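Local atomic coordinates of 6-pyruvoyl tetrahydrobiopterin synthase (Plasmodium vivax, PDB entry 3LX3), a protein that belongs to the 6-pyruvoyl tetrahydropterin synthase family, forms a six-chain assembly, and binds zinc and 2-amino-1,5-dihydropteridine-4,6-dione. Residues Q63-I69 / F153-V159. Sequence-based numbering, arbitrary orientation.
With XTN (2-amino-1,5-dihydropteridine-4,6-dione), chain C.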
loop_
_atom_site.group_PDB
_atom_site.type_symbol
_atom_site.label_atom_id
_atom_site.label_comp_id
_atom_site.label_asym_id
_atom_site.label_seq_id
_atom_site.Cartn_x
_atom_site.Cartn_y
_atom_site.Cartn_z
ATOM N N GLN A 63 -9.931 -23.476 -17.744
ATOM C CA GLN A 63 -9.727 -24.804 -18.337
ATOM C C GLN A 63 -10.122 -25.920 -17.368
ATOM O O GLN A 63 -10.465 -25.660 -16.207
ATOM C CB GLN A 63 -8.271 -24.958 -18.746
ATOM C CG GLN A 63 -7.835 -23.909 -19.747
ATOM C CD GLN A 63 -8.636 -23.993 -21.043
ATOM O OE1 GLN A 63 -8.536 -24.971 -21.783
ATOM N NE2 GLN A 63 -9.501 -23.025 -21.262
ATOM N N GLY A 64 -10.089 -27.152 -17.865
ATOM C CA GLY A 64 -10.496 -28.302 -17.063
ATOM C C GLY A 64 -9.661 -28.523 -15.810
ATOM O O GLY A 64 -10.092 -29.223 -14.883
ATOM N N ASP A 65 -8.437 -27.983 -15.801
ATOM C CA ASP A 65 -7.565 -28.109 -14.640
ATOM C C ASP A 65 -7.831 -27.058 -13.533
ATOM O O ASP A 65 -7.258 -27.131 -12.447
ATOM C CB ASP A 65 -6.067 -28.150 -14.999
ATOM C CG ASP A 65 -5.569 -26.933 -15.724
ATOM O OD1 ASP A 65 -6.275 -25.913 -15.764
ATOM O OD2 ASP A 65 -4.424 -27.004 -16.261
ATOM N N GLY A 66 -8.773 -26.149 -13.795
ATOM C CA GLY A 66 -9.158 -25.114 -12.845
ATOM C C GLY A 66 -8.524 -23.734 -12.994
ATOM O O GLY A 66 -8.873 -22.808 -12.282
ATOM N N TYR A 67 -7.595 -23.634 -13.937
ATOM C CA TYR A 67 -6.905 -22.400 -14.240
ATOM C C TYR A 67 -7.220 -21.882 -15.627
ATOM O O TYR A 67 -7.464 -22.691 -16.533
ATOM C CB TYR A 67 -5.387 -22.627 -14.249
ATOM C CG TYR A 67 -4.713 -23.100 -12.963
ATOM C CD1 TYR A 67 -5.292 -22.984 -11.710
ATOM C CD2 TYR A 67 -3.475 -23.719 -13.053
ATOM C CE1 TYR A 67 -4.620 -23.420 -10.582
ATOM C CE2 TYR A 67 -2.798 -24.143 -11.929
ATOM C CZ TYR A 67 -3.365 -23.983 -10.710
ATOM O OH TYR A 67 -2.665 -24.406 -9.608
ATOM N N VAL A 68 -7.167 -20.556 -15.815
ATOM C CA VAL A 68 -7.038 -20.040 -17.183
ATOM C C VAL A 68 -5.662 -20.484 -17.700
ATOM O O VAL A 68 -5.547 -21.163 -18.737
ATOM C CB VAL A 68 -7.228 -18.543 -17.309
ATOM C CG1 VAL A 68 -7.018 -18.141 -18.806
ATOM C CG2 VAL A 68 -8.658 -18.170 -16.849
ATOM N N ILE A 69 -4.644 -20.109 -16.946
ATOM C CA ILE A 69 -3.230 -20.441 -17.205
ATOM C C ILE A 69 -2.562 -20.303 -15.823
ATOM O O ILE A 69 -2.963 -19.467 -14.991
ATOM C CB ILE A 69 -2.632 -19.569 -18.320
ATOM C CG1 ILE A 69 -1.165 -19.904 -18.570
ATOM C CG2 ILE A 69 -2.796 -18.108 -17.984
ATOM C CD1 ILE A 69 -0.631 -19.199 -19.821
ATOM N N PHE A 153 1.228 -21.461 -27.129
ATOM C CA PHE A 153 0.884 -21.949 -25.797
ATOM C C PHE A 153 -0.264 -21.145 -25.208
ATOM O O PHE A 153 -1.201 -21.726 -24.636
ATOM C CB PHE A 153 2.080 -21.925 -24.842
ATOM C CG PHE A 153 1.736 -22.362 -23.435
ATOM C CD1 PHE A 153 1.260 -23.641 -23.184
ATOM C CD2 PHE A 153 1.870 -21.484 -22.373
ATOM C CE1 PHE A 153 0.937 -24.044 -21.894
ATOM C CE2 PHE A 153 1.542 -21.864 -21.100
ATOM C CZ PHE A 153 1.067 -23.144 -20.856
ATOM N N LEU A 154 -0.217 -19.817 -25.354
ATOM C CA LEU A 154 -1.322 -18.983 -24.862
ATOM C C LEU A 154 -2.641 -19.425 -25.518
ATOM O O LEU A 154 -3.682 -19.531 -24.848
ATOM C CB LEU A 154 -1.050 -17.490 -25.100
ATOM C CG LEU A 154 0.019 -16.863 -24.191
ATOM C CD1 LEU A 154 0.611 -15.585 -24.773
ATOM C CD2 LEU A 154 -0.581 -16.552 -22.855
ATOM N N LYS A 155 -2.605 -19.683 -26.800
ATOM C CA LYS A 155 -3.816 -20.109 -27.475
ATOM C C LYS A 155 -4.312 -21.499 -27.042
ATOM O O LYS A 155 -5.531 -21.723 -26.964
ATOM C CB LYS A 155 -3.668 -19.957 -28.983
ATOM C CG LYS A 155 -3.525 -18.469 -29.362
ATOM C CD LYS A 155 -3.698 -18.162 -30.838
ATOM C CE LYS A 155 -5.146 -18.306 -31.299
ATOM N NZ LYS A 155 -6.118 -17.357 -30.697
ATOM N N THR A 156 -3.401 -22.419 -26.713
ATOM C CA THR A 156 -3.817 -23.719 -26.152
ATOM C C THR A 156 -4.599 -23.555 -24.850
ATOM O O THR A 156 -5.440 -24.390 -24.494
ATOM C CB THR A 156 -2.630 -24.732 -25.907
ATOM O OG1 THR A 156 -1.802 -24.341 -24.790
ATOM C CG2 THR A 156 -1.808 -24.948 -27.155
ATOM N N ARG A 157 -4.274 -22.502 -24.102
ATOM C CA ARG A 157 -4.946 -22.212 -22.821
ATOM C C ARG A 157 -6.221 -21.366 -22.954
ATOM O O ARG A 157 -6.881 -21.080 -21.984
ATOM C CB ARG A 157 -3.977 -21.508 -21.865
ATOM C CG ARG A 157 -2.766 -22.369 -21.466
ATOM C CD ARG A 157 -3.150 -23.663 -20.732
ATOM N NE ARG A 157 -4.003 -23.428 -19.582
ATOM C CZ ARG A 157 -4.300 -24.364 -18.666
ATOM N NH1 ARG A 157 -3.769 -25.593 -18.732
ATOM N NH2 ARG A 157 -5.095 -24.077 -17.674
ATOM N N SER A 158 -6.542 -20.984 -24.195
ATOM C CA SER A 158 -7.719 -20.168 -24.546
ATOM C C SER A 158 -7.544 -18.671 -24.315
ATOM O O SER A 158 -8.506 -17.910 -24.394
ATOM C CB SER A 158 -9.015 -20.648 -23.904
ATOM O OG SER A 158 -9.190 -20.216 -22.597
ATOM N N VAL A 159 -6.323 -18.233 -24.019
ATOM C CA VAL A 159 -6.078 -16.826 -23.750
ATOM C C VAL A 159 -6.331 -16.031 -25.027
ATOM O O VAL A 159 -5.836 -16.399 -26.080
ATOM C CB VAL A 159 -4.655 -16.592 -23.230
ATOM C CG1 VAL A 159 -4.359 -15.076 -23.068
ATOM C CG2 VAL A 159 -4.499 -17.272 -21.869
HETATM N N1 XTN C . -2.735 -20.440 -11.181
HETATM C C2 XTN C . -3.996 -19.996 -11.360
HETATM N N2 XTN C . -4.409 -19.569 -12.567
HETATM N N3 XTN C . -4.929 -20.030 -10.293
HETATM C C4 XTN C . -4.579 -20.423 -9.058
HETATM O O4 XTN C . -5.439 -20.391 -8.145
HETATM N N5 XTN C . -2.807 -21.267 -7.674
HETATM C C6 XTN C . -1.521 -21.705 -7.533
HETATM O O6 XTN C . -1.131 -22.098 -6.430
HETATM C C7 XTN C . -0.646 -21.723 -8.662
HETATM N N8 XTN C . -1.111 -21.290 -9.835
HETATM C C4A XTN C . -3.254 -20.837 -8.891
HETATM C C8A XTN C . -2.363 -20.843 -9.963
HETATM O O HOH W 1 -5.812 -26.029 -21.732
HETATM O O HOH W 2 -8.757 -24.753 -24.500
#
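Arg157 lays one guanidinium face over Gln63 (Gln63 CG to Arg157 NH2 3.4 Å), its edge ringed by oxygens of 63-69. Near-straight bonds make a bidentate salt bridge, Arg157 NH2 to Asp65 OD1 (163°) and Arg157 NH1 to Asp65 OD2 (158°), both 2.9 Å; Arg157 NE donates to Val68 O (2.9 Å, 157°). Asp65 OD1 accepts from Tyr67 N at 3.2 Å, an Asx turn overlapping the type I turn Gln63-Gly66. Ser158, at positive phi, follows the helix in a Schellman motif (Ser158 N to Lys155 O 3.0 Å, Val159 N to Leu154 O 3.1 Å). Ile69 CD1 packs 3.7 Å from Phe153 CE2. At the XTN site, Ile69 O accepts from XTN N2 (2.8 Å), one Tyr67 ring face meets XTN C2, and Val68 N is hydrogen-bonded to Glu135 OE2 of the second subunit. The contact joins the link between strand 48-61 and helix 71-85 to the end of helix 151-156, with Val68 and Ile69 on Leu23 of strand 20-40.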